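Local coordinates for protein alcohol oxidase (Myceliophthora thermophila, PDB 6F74) that binds FAD and, as a member of the oxygen-dependent VAO-type flavoprotein oxidases, probably oxidises its substrates with transfer of electrons to molecular oxygen, at residues Phe178-Phe184 with Ile204-Tyr210; Val473-Phe479 with Trp493-Pro497; Val260-Gln264 with Thr274-Cys278. One frame throughout, in Å; residues are numbered along the deposited sequence.

Contact 1 (Phe178-Phe184 with Ile204-Tyr210); sequences FRNGVRF and IHIDGAY
Tyr210 lays its ring between Val182 and Arg179. Val182 CG2 sits over the centre of one face, 3.4 Å from the ring centroid, and the aliphatic part of Arg179 covers the opposite face nearer the rim, its CG 4.0 Å from the centroid; both are CH-pi contacts. A tyrosine suits this place because its rim is used too: Tyr210 OH accepts a hydrogen bond from Gly181 N at 2.7 Å. Gly181 and Asn180 together face Asp207 in a classic beta bulge of this antiparallel pair, with Asn180 N bonded to Asp207 O and Asp207 N to Gly181 O. The backbone angles of Gly181 would jam a side chain against the preceding carbonyl.

Val182 turns its other methyl, CG1, to Ile204 CG2, a tight 3.4 Å apart. Arg183 shares the other face of the sheet with His205. The Arg183 chain bends at chi3 (-73°), which brings the guanidinium back over the bulge: Arg183 NH2 forms a salt bridge to Asp207 OD2 at 2.8 Å, on the anti side of the carboxylate, while Arg183 NH1 bonds Asn180 O on a lone pair. Two bonds at its edge thus fix the plane of the guanidinium.

Strand 296-306 pairs with the far edge of 203-208, His301 stacks on His205, and helix 212-221 packs against Val182, Phe184, Ile204 and Ile206.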
ATOM      1  N   PHE A 178      13.502  12.352   8.234  1.00 21.26           N
ATOM      2  CA  PHE A 178      12.846  13.627   8.479  1.00 21.60           C
ATOM      3  C   PHE A 178      11.846  13.374   9.577  1.00 21.96           C
ATOM      4  O   PHE A 178      10.694  13.027   9.313  1.00 21.71           O
ATOM      5  CB  PHE A 178      12.197  14.166   7.196  1.00 21.18           C
ATOM      6  CG  PHE A 178      11.480  15.470   7.384  1.00 21.58           C
ATOM      7  CD1 PHE A 178      12.178  16.635   7.675  1.00 22.05           C
ATOM      8  CD2 PHE A 178      10.092  15.532   7.284  1.00 21.56           C
ATOM      9  CE1 PHE A 178      11.513  17.835   7.859  1.00 22.50           C
ATOM     10  CE2 PHE A 178       9.425  16.749   7.434  1.00 22.01           C
ATOM     11  CZ  PHE A 178      10.141  17.898   7.738  1.00 22.49           C
ATOM     12  N   ARG A 179      12.303  13.532  10.821  1.00 22.60           N
ATOM     13  CA  ARG A 179      11.583  13.030  11.981  1.00 23.00           C
ATOM     14  C   ARG A 179      11.637  14.051  13.123  1.00 23.88           C
ATOM     15  O   ARG A 179      12.635  14.109  13.835  1.00 24.35           O
ATOM     16  CB  ARG A 179      12.217  11.718  12.410  1.00 22.93           C
ATOM     17  CG  ARG A 179      11.957  10.588  11.398  1.00 22.16           C
ATOM     18  CD  ARG A 179      12.501   9.248  11.868  1.00 22.17           C
ATOM     19  NE  ARG A 179      11.668   8.174  11.334  1.00 21.65           N
ATOM     20  CZ  ARG A 179      12.106   7.146  10.608  1.00 21.21           C
ATOM     21  NH1 ARG A 179      13.438   6.964  10.381  1.00 21.26           N
ATOM     22  NH2 ARG A 179      11.219   6.289  10.097  1.00 20.79           N
ATOM     23  N   ASN A 180      10.563  14.839  13.291  1.00 24.16           N
ATOM     24  CA  ASN A 180      10.553  15.953  14.262  1.00 25.07           C
ATOM     25  C   ASN A 180       9.550  15.745  15.405  1.00 25.66           C
ATOM     26  O   ASN A 180       9.052  16.710  15.995  1.00 26.37           O
ATOM     27  CB  ASN A 180      10.286  17.266  13.533  1.00 25.11           C
ATOM     28  CG  ASN A 180      11.189  17.440  12.327  1.00 24.51           C
ATOM     29  OD1 ASN A 180      10.726  17.585  11.227  1.00 23.99           O
ATOM     30  ND2 ASN A 180      12.503  17.457  12.550  1.00 24.68           N
ATOM     31  N   GLY A 181       9.292  14.475  15.722  1.00 25.41           N
ATOM     32  CA  GLY A 181       8.513  14.077  16.891  1.00 25.98           C
ATOM     33  C   GLY A 181       7.149  13.515  16.547  1.00 25.58           C
ATOM     34  O   GLY A 181       6.526  13.898  15.548  1.00 25.13           O
ATOM     35  N   VAL A 182       6.707  12.572  17.376  1.00 25.78           N
ATOM     36  CA  VAL A 182       5.332  12.096  17.337  1.00 25.63           C
ATOM     37  C   VAL A 182       4.745  12.412  18.706  1.00 26.62           C
ATOM     38  O   VAL A 182       5.209  11.867  19.709  1.00 27.07           O
ATOM     39  CB  VAL A 182       5.260  10.590  17.061  1.00 24.98           C
ATOM     40  CG1 VAL A 182       3.829  10.110  17.099  1.00 24.90           C
ATOM     41  CG2 VAL A 182       5.885  10.286  15.697  1.00 24.10           C
ATOM     42  N   ARG A 183       3.744  13.284  18.741  1.00 27.01           N
ATOM     43  CA  ARG A 183       3.226  13.784  20.009  1.00 28.09           C
ATOM     44  C   ARG A 183       1.737  13.581  20.109  1.00 28.20           C
ATOM     45  O   ARG A 183       0.996  13.869  19.175  1.00 27.78           O
ATOM     46  CB  ARG A 183       3.535  15.270  20.174  1.00 28.79           C
ATOM     47  CG  ARG A 183       5.007  15.591  20.286  1.00 28.90           C
ATOM     48  CD  ARG A 183       5.242  17.092  20.408  1.00 29.62           C
ATOM     49  NE  ARG A 183       5.025  17.790  19.139  1.00 29.05           N
ATOM     50  CZ  ARG A 183       5.868  17.786  18.092  1.00 28.27           C
ATOM     51  NH1 ARG A 183       7.027  17.122  18.114  1.00 27.94           N
ATOM     52  NH2 ARG A 183       5.557  18.487  17.007  1.00 27.90           N
ATOM     53  N   PHE A 184       1.312  13.109  21.276  1.00 28.86           N
ATOM     54  CA  PHE A 184      -0.080  12.865  21.567  1.00 29.12           C
ATOM     55  C   PHE A 184      -0.737  14.160  22.007  1.00 30.08           C
ATOM     56  O   PHE A 184      -0.161  14.920  22.763  1.00 30.91           O
ATOM     57  CB  PHE A 184      -0.169  11.799  22.672  1.00 29.48           C
ATOM     58  CG  PHE A 184      -1.560  11.560  23.182  1.00 29.92           C
ATOM     59  CD1 PHE A 184      -2.454  10.786  22.454  1.00 29.20           C
ATOM     60  CD2 PHE A 184      -1.978  12.114  24.396  1.00 31.13           C
ATOM     61  CE1 PHE A 184      -3.742  10.566  22.912  1.00 29.64           C
ATOM     62  CE2 PHE A 184      -3.270  11.895  24.869  1.00 31.59           C
ATOM     63  CZ  PHE A 184      -4.160  11.113  24.126  1.00 30.83           C
ATOM     64  N   ILE A 204      -2.924  12.484  17.325  1.00 26.68           N
ATOM     65  CA  ILE A 204      -1.474  12.405  17.282  1.00 26.37           C
ATOM     66  C   ILE A 204      -0.942  13.332  16.188  1.00 26.02           C
ATOM     67  O   ILE A 204      -1.395  13.271  15.034  1.00 25.45           O
ATOM     68  CB  ILE A 204      -0.953  10.955  17.159  1.00 25.67           C
ATOM     69  CG1 ILE A 204      -1.298  10.184  18.438  1.00 26.19           C
ATOM     70  CG2 ILE A 204       0.553  10.955  16.951  1.00 25.35           C
ATOM     71  CD1 ILE A 204      -0.770   8.755  18.560  1.00 25.70           C
ATOM     72  N   HIS A 205      -0.001  14.207  16.572  1.00 26.45           N
ATOM     73  CA  HIS A 205       0.751  15.016  15.623  1.00 26.12           C
ATOM     74  C   HIS A 205       1.907  14.175  15.122  1.00 25.35           C
ATOM     75  O   HIS A 205       2.878  13.933  15.838  1.00 25.55           O
ATOM     76  CB  HIS A 205       1.246  16.315  16.275  1.00 26.98           C
ATOM     77  CG  HIS A 205       1.861  17.279  15.296  1.00 26.74           C
ATOM     78  ND1 HIS A 205       2.473  18.455  15.670  1.00 27.41           N
ATOM     79  CD2 HIS A 205       2.045  17.169  13.961  1.00 25.92           C
ATOM     80  CE1 HIS A 205       2.948  19.060  14.599  1.00 26.99           C
ATOM     81  NE2 HIS A 205       2.706  18.299  13.549  1.00 26.10           N
ATOM     82  N   ILE A 206       1.781  13.683  13.895  1.00 24.52           N
ATOM     83  CA  ILE A 206       2.870  12.934  13.303  1.00 23.83           C
ATOM     84  C   ILE A 206       3.750  13.943  12.583  1.00 23.73           C
ATOM     85  O   ILE A 206       3.481  14.272  11.429  1.00 23.33           O
ATOM     86  CB  ILE A 206       2.363  11.850  12.345  1.00 23.06           C
ATOM     87  CG1 ILE A 206       1.297  10.987  13.038  1.00 23.22           C
ATOM     88  CG2 ILE A 206       3.526  10.988  11.864  1.00 22.46           C
ATOM     89  CD1 ILE A 206       0.600   9.988  12.116  1.00 22.57           C
ATOM     90  N   ASP A 207       4.797  14.422  13.267  1.00 24.16           N
ATOM     91  CA  ASP A 207       5.623  15.530  12.801  1.00 24.25           C
ATOM     92  C   ASP A 207       6.865  14.994  12.114  1.00 23.64           C
ATOM     93  O   ASP A 207       7.983  15.197  12.559  1.00 23.89           O
ATOM     94  CB  ASP A 207       5.982  16.457  13.986  1.00 25.21           C
ATOM     95  CG  ASP A 207       6.377  17.860  13.551  1.00 25.49           C
ATOM     96  OD1 ASP A 207       6.443  18.161  12.317  1.00 24.95           O
ATOM     97  OD2 ASP A 207       6.630  18.677  14.472  1.00 26.34           O
ATOM     98  N   GLY A 208       6.650  14.303  10.997  1.00 22.88           N
ATOM     99  CA  GLY A 208       7.738  13.716  10.227  1.00 22.30           C
ATOM    100  C   GLY A 208       7.250  12.536   9.406  1.00 21.63           C
ATOM    101  O   GLY A 208       6.117  12.086   9.560  1.00 21.61           O
ATOM    102  N   ALA A 209       8.122  12.039   8.524  1.00 21.12           N
ATOM    103  CA  ALA A 209       7.832  10.849   7.721  1.00 20.53           C
ATOM    104  C   ALA A 209       8.083   9.576   8.541  1.00 20.56           C
ATOM    105  O   ALA A 209       8.905   8.716   8.191  1.00 20.28           O
ATOM    106  CB  ALA A 209       8.673  10.840   6.485  1.00 20.09           C
ATOM    107  N   TYR A 210       7.341   9.472   9.646  1.00 20.97           N
ATOM    108  CA  TYR A 210       7.421   8.328  10.511  1.00 21.08           C
ATOM    109  C   TYR A 210       6.757   7.107   9.858  1.00 20.58           C
ATOM    110  O   TYR A 210       5.996   7.226   8.887  1.00 20.23           O
ATOM    111  CB  TYR A 210       6.809   8.663  11.870  1.00 21.74           C
ATOM    112  CG  TYR A 210       7.684   9.548  12.713  1.00 22.35           C
ATOM    113  CD1 TYR A 210       8.694   8.997  13.514  1.00 22.65           C
ATOM    114  CD2 TYR A 210       7.520  10.934  12.720  1.00 22.70           C
ATOM    115  CE1 TYR A 210       9.511   9.783  14.289  1.00 23.27           C
ATOM    116  CE2 TYR A 210       8.331  11.743  13.507  1.00 23.32           C
ATOM    117  CZ  TYR A 210       9.333  11.161  14.286  1.00 23.60           C
ATOM    118  OH  TYR A 210      10.147  11.951  15.084  1.00 24.30           O
TER
HETATM  119  O   HOH W   1       2.098  19.255  18.108  1.00 27.60           O

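Contact 2 (Val473-Phe479 with Trp493-Pro497); sequences VSGGQVF and WRVSP
Ser474 reaches into the loop 493-497, and here the packing is close. With OG anti to the backbone N (chi1 178°), the Ser474 hydroxyl lies 2.9 Å from both Trp493 O and Ser496 O; its one proton can be given to either carbonyl, the geometry not settling which, and serine is small enough to fit between the two. Ser474 N bonds Pro497 O at 2.9 Å, the donor standing above the carbonyl plane. Ser474 CB also meets the edge of the Trp493 indole, at CE3, and Val473 CG2 approaches CZ3 of the same ring. This buried end adjoins the flavin site: Val473 touches His246 and Trp493 lies close to Tyr540, both FAD-binding residues.

The two segments leave and rejoin neighbouring strands of the seven-stranded antiparallel sheet: 473-479 follows strand 467-472 and leads into helix 477-480 with Gly476 at the N-cap, while 493-497 runs into strand 498-503. Gly475, at positive phi, brings its CA over the centre of the Phe479 ring, where a flat aromatic can lie close to the bare backbone.

The Phe479 ring, though partly exposed, belongs to the close packing: Arg494 O lies over a face, 3.1 Å from Phe479 CD1, and Pro497 CD is at its edge. Arg494 bends at chi2 (-51°) and sends NH1 to Val478 O at 2.7 Å, on a lone pair in the carbonyl plane, while NH2 forms a salt bridge with Asp258. The loose side is at Val495, which is exposed, points away from 473-479 and meets the Phe479 ring through its backbone.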
ATOM      1  N   VAL A 473     -12.253  -4.869   5.436  1.00 20.27           N
ATOM      2  CA  VAL A 473     -11.709  -3.649   6.057  1.00 20.34           C
ATOM      3  C   VAL A 473     -12.569  -2.430   5.921  1.00 20.72           C
ATOM      4  O   VAL A 473     -12.203  -1.410   6.425  1.00 20.85           O
ATOM      5  CB  VAL A 473     -10.290  -3.323   5.531  1.00 19.93           C
ATOM      6  CG1 VAL A 473      -9.339  -4.474   5.820  1.00 19.65           C
ATOM      7  CG2 VAL A 473     -10.301  -3.016   4.053  1.00 19.79           C
ATOM      8  N   SER A 474     -13.710  -2.523   5.258  1.00 20.96           N
ATOM      9  CA  SER A 474     -14.594  -1.385   5.115  1.00 21.42           C
ATOM     10  C   SER A 474     -15.890  -1.747   5.837  1.00 21.91           C
ATOM     11  O   SER A 474     -15.847  -2.549   6.764  1.00 21.89           O
ATOM     12  CB  SER A 474     -14.783  -1.018   3.657  1.00 21.40           C
ATOM     13  OG  SER A 474     -15.680   0.075   3.475  1.00 21.93           O
ATOM     14  N   GLY A 475     -17.014  -1.157   5.450  1.00 22.40           N
ATOM     15  CA  GLY A 475     -18.234  -1.269   6.219  1.00 22.97           C
ATOM     16  C   GLY A 475     -18.160  -0.376   7.444  1.00 23.34           C
ATOM     17  O   GLY A 475     -17.233   0.409   7.588  1.00 23.18           O
ATOM     18  N   GLY A 476     -19.141  -0.499   8.330  1.00 23.89           N
ATOM     19  CA  GLY A 476     -19.156   0.238   9.610  1.00 24.36           C
ATOM     20  C   GLY A 476     -18.874   1.726   9.477  1.00 24.64           C
ATOM     21  O   GLY A 476     -19.622   2.450   8.820  1.00 25.04           O
ATOM     22  N   GLN A 477     -17.797   2.189  10.107  1.00 24.48           N
ATOM     23  CA  GLN A 477     -17.509   3.629  10.153  1.00 24.82           C
ATOM     24  C   GLN A 477     -17.093   4.156   8.778  1.00 24.46           C
ATOM     25  O   GLN A 477     -17.354   5.307   8.457  1.00 24.88           O
ATOM     26  CB  GLN A 477     -16.452   3.956  11.203  1.00 24.80           C
ATOM     27  CG  GLN A 477     -16.242   5.437  11.509  1.00 25.33           C
ATOM     28  CD  GLN A 477     -17.484   6.099  12.054  1.00 26.28           C
ATOM     29  OE1 GLN A 477     -18.137   5.576  12.959  1.00 26.68           O
ATOM     30  NE2 GLN A 477     -17.839   7.246  11.471  1.00 26.70           N
ATOM     31  N   VAL A 478     -16.516   3.294   7.942  1.00 23.76           N
ATOM     32  CA  VAL A 478     -16.145   3.692   6.584  1.00 23.44           C
ATOM     33  C   VAL A 478     -17.388   4.069   5.775  1.00 23.95           C
ATOM     34  O   VAL A 478     -17.358   5.037   4.994  1.00 24.11           O
ATOM     35  CB  VAL A 478     -15.334   2.611   5.833  1.00 22.68           C
ATOM     36  CG1 VAL A 478     -14.875   3.140   4.472  1.00 22.44           C
ATOM     37  CG2 VAL A 478     -14.114   2.172   6.635  1.00 22.26           C
ATOM     38  N   PHE A 479     -18.471   3.312   5.970  1.00 24.23           N
ATOM     39  CA  PHE A 479     -19.766   3.623   5.355  1.00 24.85           C
ATOM     40  C   PHE A 479     -20.310   4.927   5.933  1.00 25.64           C
ATOM     41  O   PHE A 479     -20.680   5.842   5.208  1.00 26.04           O
ATOM     42  CB  PHE A 479     -20.756   2.470   5.603  1.00 25.01           C
ATOM     43  CG  PHE A 479     -20.547   1.248   4.720  1.00 24.44           C
ATOM     44  CD1 PHE A 479     -19.468   1.126   3.839  1.00 23.81           C
ATOM     45  CD2 PHE A 479     -21.437   0.188   4.810  1.00 24.60           C
ATOM     46  CE1 PHE A 479     -19.311   0.003   3.049  1.00 23.41           C
ATOM     47  CE2 PHE A 479     -21.271  -0.960   4.024  1.00 24.16           C
ATOM     48  CZ  PHE A 479     -20.218  -1.046   3.137  1.00 23.59           C
ATOM     49  N   TRP A 493     -15.868   2.870  -1.739  1.00 22.46           N
ATOM     50  CA  TRP A 493     -15.574   2.519  -0.333  1.00 22.24           C
ATOM     51  C   TRP A 493     -16.802   2.620   0.562  1.00 22.80           C
ATOM     52  O   TRP A 493     -16.924   1.873   1.532  1.00 22.71           O
ATOM     53  CB  TRP A 493     -14.514   3.437   0.265  1.00 22.02           C
ATOM     54  CG  TRP A 493     -13.137   3.100  -0.138  1.00 21.40           C
ATOM     55  CD1 TRP A 493     -12.317   3.854  -0.913  1.00 21.24           C
ATOM     56  CD2 TRP A 493     -12.399   1.947   0.249  1.00 20.90           C
ATOM     57  NE1 TRP A 493     -11.099   3.240  -1.032  1.00 20.68           N
ATOM     58  CE2 TRP A 493     -11.136   2.051  -0.353  1.00 20.48           C
ATOM     59  CE3 TRP A 493     -12.689   0.824   1.026  1.00 20.82           C
ATOM     60  CZ2 TRP A 493     -10.137   1.076  -0.181  1.00 20.00           C
ATOM     61  CZ3 TRP A 493     -11.695  -0.146   1.193  1.00 20.34           C
ATOM     62  CH2 TRP A 493     -10.439  -0.009   0.586  1.00 19.95           C
ATOM     63  N   ARG A 494     -17.703   3.541   0.220  1.00 23.44           N
ATOM     64  CA  ARG A 494     -18.861   3.788   1.024  1.00 24.08           C
ATOM     65  C   ARG A 494     -19.953   2.721   0.858  1.00 24.31           C
ATOM     66  O   ARG A 494     -20.892   2.722   1.636  1.00 24.81           O
ATOM     67  CB  ARG A 494     -19.450   5.189   0.747  1.00 24.78           C
ATOM     68  CG  ARG A 494     -18.436   6.348   0.763  1.00 24.64           C
ATOM     69  CD  ARG A 494     -17.590   6.320   2.021  1.00 24.29           C
ATOM     70  NE  ARG A 494     -16.773   7.515   2.147  1.00 24.32           N
ATOM     71  CZ  ARG A 494     -15.823   7.710   3.070  1.00 24.04           C
ATOM     72  NH1 ARG A 494     -15.560   6.802   3.997  1.00 23.74           N
ATOM     73  NH2 ARG A 494     -15.121   8.844   3.063  1.00 24.12           N
ATOM     74  N   VAL A 495     -19.848   1.859  -0.161  1.00 24.03           N
ATOM     75  CA  VAL A 495     -20.806   0.753  -0.375  1.00 24.25           C
ATOM     76  C   VAL A 495     -20.195  -0.642  -0.327  1.00 23.64           C
ATOM     77  O   VAL A 495     -20.934  -1.612  -0.292  1.00 23.80           O
ATOM     78  CB  VAL A 495     -21.633   0.938  -1.692  1.00 24.78           C
ATOM     79  CG1 VAL A 495     -22.449   2.224  -1.649  1.00 25.55           C
ATOM     80  CG2 VAL A 495     -20.775   0.920  -2.950  1.00 24.43           C
ATOM     81  N   SER A 496     -18.864  -0.744  -0.287  1.00 22.99           N
ATOM     82  CA  SER A 496     -18.182  -2.032  -0.393  1.00 22.46           C
ATOM     83  C   SER A 496     -17.537  -2.407   0.935  1.00 22.11           C
ATOM     84  O   SER A 496     -16.631  -1.706   1.393  1.00 21.86           O
ATOM     85  CB  SER A 496     -17.136  -1.968  -1.504  1.00 22.09           C
ATOM     86  OG  SER A 496     -17.728  -1.425  -2.682  1.00 22.51           O
ATOM     87  N   PRO A 497     -18.003  -3.488   1.575  1.00 22.13           N
ATOM     88  CA  PRO A 497     -17.458  -3.799   2.897  1.00 21.90           C
ATOM     89  C   PRO A 497     -16.107  -4.483   2.855  1.00 21.31           C
ATOM     90  O   PRO A 497     -15.398  -4.469   3.863  1.00 21.12           O
ATOM     91  CB  PRO A 497     -18.516  -4.706   3.532  1.00 22.21           C
ATOM     92  CG  PRO A 497     -19.354  -5.213   2.418  1.00 22.45           C
ATOM     93  CD  PRO A 497     -19.138  -4.351   1.220  1.00 22.48           C
TER

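Contact 3 (Val260-Gln264 with Thr274-Cys278); sequences VLEAQ and TANHC
Glu262 and Asn276 run side by side, pointing the same way from one face of the hairpin, with carboxylate and amide planes 65° apart. In both, CG stands between the backbone N and the carbonyl carbon (chi1 64° and 71°), which raises the two chains together and leaves their CB atoms 3.3 Å apart. Asn276 ND2 donates to Glu262 OE1 at 3.1 Å and has a second acceptor in Asn192 OD1; Glu262 OE1 lies in the amide plane, but the donor comes from above the carboxylate. The other end of the amide, OD1, takes Cys278 N in an Asx turn that ends on Cys278, which is disulfide-bonded to Cys194.

On the same face, Gln264 crosses Thr274 at a slant: bent at chi2, it brings NE2 to Thr274 OG1 at 2.7 Å, and a water joins OE1 to that hydroxyl. Ala263 and Ala275, on the other face, are joined by two backbone bonds, and their small methyls allow helix 281-287 to pack close.

The buried carboxylate of Glu262 is well supplied with donors: Tyr188 and Ser190 also bond OE1, and Ala191 N bonds OE2. Such a setting would probably stabilise its negative charge.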
ATOM      1  N   VAL A 260      -7.151  11.645   8.818  1.00 23.50           N
ATOM      2  CA  VAL A 260      -6.330  12.839   8.654  1.00 23.66           C
ATOM      3  C   VAL A 260      -7.169  14.083   8.947  1.00 24.53           C
ATOM      4  O   VAL A 260      -8.148  14.357   8.267  1.00 24.74           O
ATOM      5  CB  VAL A 260      -5.713  12.932   7.240  1.00 23.06           C
ATOM      6  CG1 VAL A 260      -4.785  14.144   7.124  1.00 23.23           C
ATOM      7  CG2 VAL A 260      -4.933  11.672   6.896  1.00 22.28           C
ATOM      8  N   LEU A 261      -6.751  14.830   9.963  1.00 25.10           N
ATOM      9  CA  LEU A 261      -7.430  16.057  10.390  1.00 26.05           C
ATOM     10  C   LEU A 261      -6.877  17.304   9.722  1.00 26.19           C
ATOM     11  O   LEU A 261      -7.623  18.258   9.452  1.00 26.82           O
ATOM     12  CB  LEU A 261      -7.282  16.210  11.890  1.00 26.71           C
ATOM     13  CG  LEU A 261      -8.047  15.167  12.703  1.00 26.82           C
ATOM     14  CD1 LEU A 261      -7.497  15.105  14.121  1.00 27.29           C
ATOM     15  CD2 LEU A 261      -9.561  15.469  12.657  1.00 27.47           C
ATOM     16  N   GLU A 262      -5.562  17.305   9.511  1.00 25.68           N
ATOM     17  CA  GLU A 262      -4.857  18.353   8.799  1.00 25.68           C
ATOM     18  C   GLU A 262      -3.463  17.897   8.430  1.00 24.91           C
ATOM     19  O   GLU A 262      -3.009  16.829   8.884  1.00 24.48           O
ATOM     20  CB  GLU A 262      -4.775  19.644   9.641  1.00 26.63           C
ATOM     21  CG  GLU A 262      -4.004  19.595  10.930  1.00 26.93           C
ATOM     22  CD  GLU A 262      -4.146  20.890  11.711  1.00 28.02           C
ATOM     23  OE1 GLU A 262      -5.284  21.314  11.954  1.00 28.74           O
ATOM     24  OE2 GLU A 262      -3.111  21.520  12.048  1.00 28.21           O
ATOM     25  N   ALA A 263      -2.797  18.705   7.600  1.00 24.78           N
ATOM     26  CA  ALA A 263      -1.427  18.442   7.181  1.00 24.14           C
ATOM     27  C   ALA A 263      -0.669  19.763   6.980  1.00 24.48           C
ATOM     28  O   ALA A 263      -1.271  20.791   6.694  1.00 25.02           O
ATOM     29  CB  ALA A 263      -1.420  17.622   5.889  1.00 23.35           C
ATOM     30  N   GLN A 264       0.648  19.699   7.116  1.00 24.18           N
ATOM     31  CA  GLN A 264       1.535  20.725   6.614  1.00 24.26           C
ATOM     32  C   GLN A 264       2.152  20.131   5.359  1.00 23.42           C
ATOM     33  O   GLN A 264       2.575  18.977   5.361  1.00 22.85           O
ATOM     34  CB  GLN A 264       2.622  21.056   7.625  1.00 24.57           C
ATOM     35  CG  GLN A 264       2.152  21.723   8.923  1.00 25.53           C
ATOM     36  CD  GLN A 264       1.542  23.068   8.680  1.00 26.23           C
ATOM     37  OE1 GLN A 264       2.141  23.931   8.055  1.00 26.26           O
ATOM     38  NE2 GLN A 264       0.339  23.264   9.173  1.00 26.84           N
ATOM     39  N   THR A 274      -0.856  25.057   5.357  1.00 26.63           N
ATOM     40  CA  THR A 274      -1.761  24.188   6.096  1.00 26.70           C
ATOM     41  C   THR A 274      -2.868  23.729   5.163  1.00 26.49           C
ATOM     42  O   THR A 274      -3.401  24.525   4.367  1.00 26.85           O
ATOM     43  CB  THR A 274      -2.351  24.927   7.323  1.00 27.77           C
ATOM     44  OG1 THR A 274      -1.266  25.237   8.207  1.00 27.97           O
ATOM     45  CG2 THR A 274      -3.343  24.078   8.080  1.00 27.92           C
ATOM     46  N   ALA A 275      -3.183  22.438   5.231  1.00 25.93           N
ATOM     47  CA  ALA A 275      -4.318  21.875   4.512  1.00 25.80           C
ATOM     48  C   ALA A 275      -5.245  21.211   5.524  1.00 26.10           C
ATOM     49  O   ALA A 275      -4.867  20.219   6.167  1.00 25.67           O
ATOM     50  CB  ALA A 275      -3.868  20.861   3.473  1.00 24.84           C
ATOM     51  N   ASN A 276      -6.440  21.777   5.671  1.00 26.89           N
ATOM     52  CA  ASN A 276      -7.468  21.190   6.517  1.00 27.25           C
ATOM     53  C   ASN A 276      -8.861  21.694   6.092  1.00 27.97           C
ATOM     54  O   ASN A 276      -9.013  22.281   5.003  1.00 28.03           O
ATOM     55  CB  ASN A 276      -7.125  21.355   8.027  1.00 27.74           C
ATOM     56  CG  ASN A 276      -7.236  22.772   8.551  1.00 28.79           C
ATOM     57  OD1 ASN A 276      -7.733  23.671   7.883  1.00 29.26           O
ATOM     58  ND2 ASN A 276      -6.761  22.973   9.781  1.00 29.23           N
ATOM     59  N   HIS A 277      -9.849  21.509   6.958  1.00 28.58           N
ATOM     60  CA  HIS A 277     -11.233  21.838   6.643  1.00 29.30           C
ATOM     61  C   HIS A 277     -11.422  23.338   6.404  1.00 30.22           C
ATOM     62  O   HIS A 277     -12.313  23.736   5.646  1.00 30.68           O
ATOM     63  CB  HIS A 277     -12.185  21.335   7.757  1.00 29.83           C
ATOM     64  CG  HIS A 277     -12.046  19.871   8.055  1.00 29.02           C
ATOM     65  ND1 HIS A 277     -10.970  19.342   8.745  1.00 28.48           N
ATOM     66  CD2 HIS A 277     -12.839  18.822   7.741  1.00 28.70           C
ATOM     67  CE1 HIS A 277     -11.100  18.028   8.825  1.00 27.85           C
ATOM     68  NE2 HIS A 277     -12.228  17.687   8.228  1.00 27.96           N
ATOM     69  N   CYS A 278     -10.563  24.156   7.022  1.00 30.52           N
ATOM     70  CA  CYS A 278     -10.641  25.609   6.959  1.00 31.47           C
ATOM     71  C   CYS A 278      -9.705  26.242   5.957  1.00 31.07           C
ATOM     72  O   CYS A 278      -9.854  27.420   5.648  1.00 31.82           O
ATOM     73  CB  CYS A 278     -10.309  26.197   8.339  1.00 32.22           C
ATOM     74  SG  CYS A 278     -11.503  25.759   9.606  1.00 33.03           S
TER
HETATM   75  O   HOH W   2       1.700  26.515   8.440  1.00 26.27           O

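In the fold
Contacts 1 and 3 belong to the same antiparallel sheet in the FAD-binding domain, their centres about 15 Å apart, and strand 296-306 pairs with a strand of each without the contacts touching. Contact 1 is only partly buried and mixes CH-pi packing with a more exposed salt bridge; contact 3 is buried, yet polar on one face, where its carboxylate is satisfied by neighbouring loops. Contact 2, about 28 Å from contact 1 between centres, is also buried but joins loops beside the seven-stranded sheet, so serine, carbonyl and aromatic contacts replace regular strand pairing. The side chains of Ala209 and Val473 come within about 5 and 7 Å of FAD, against about 9 Å for Ala263.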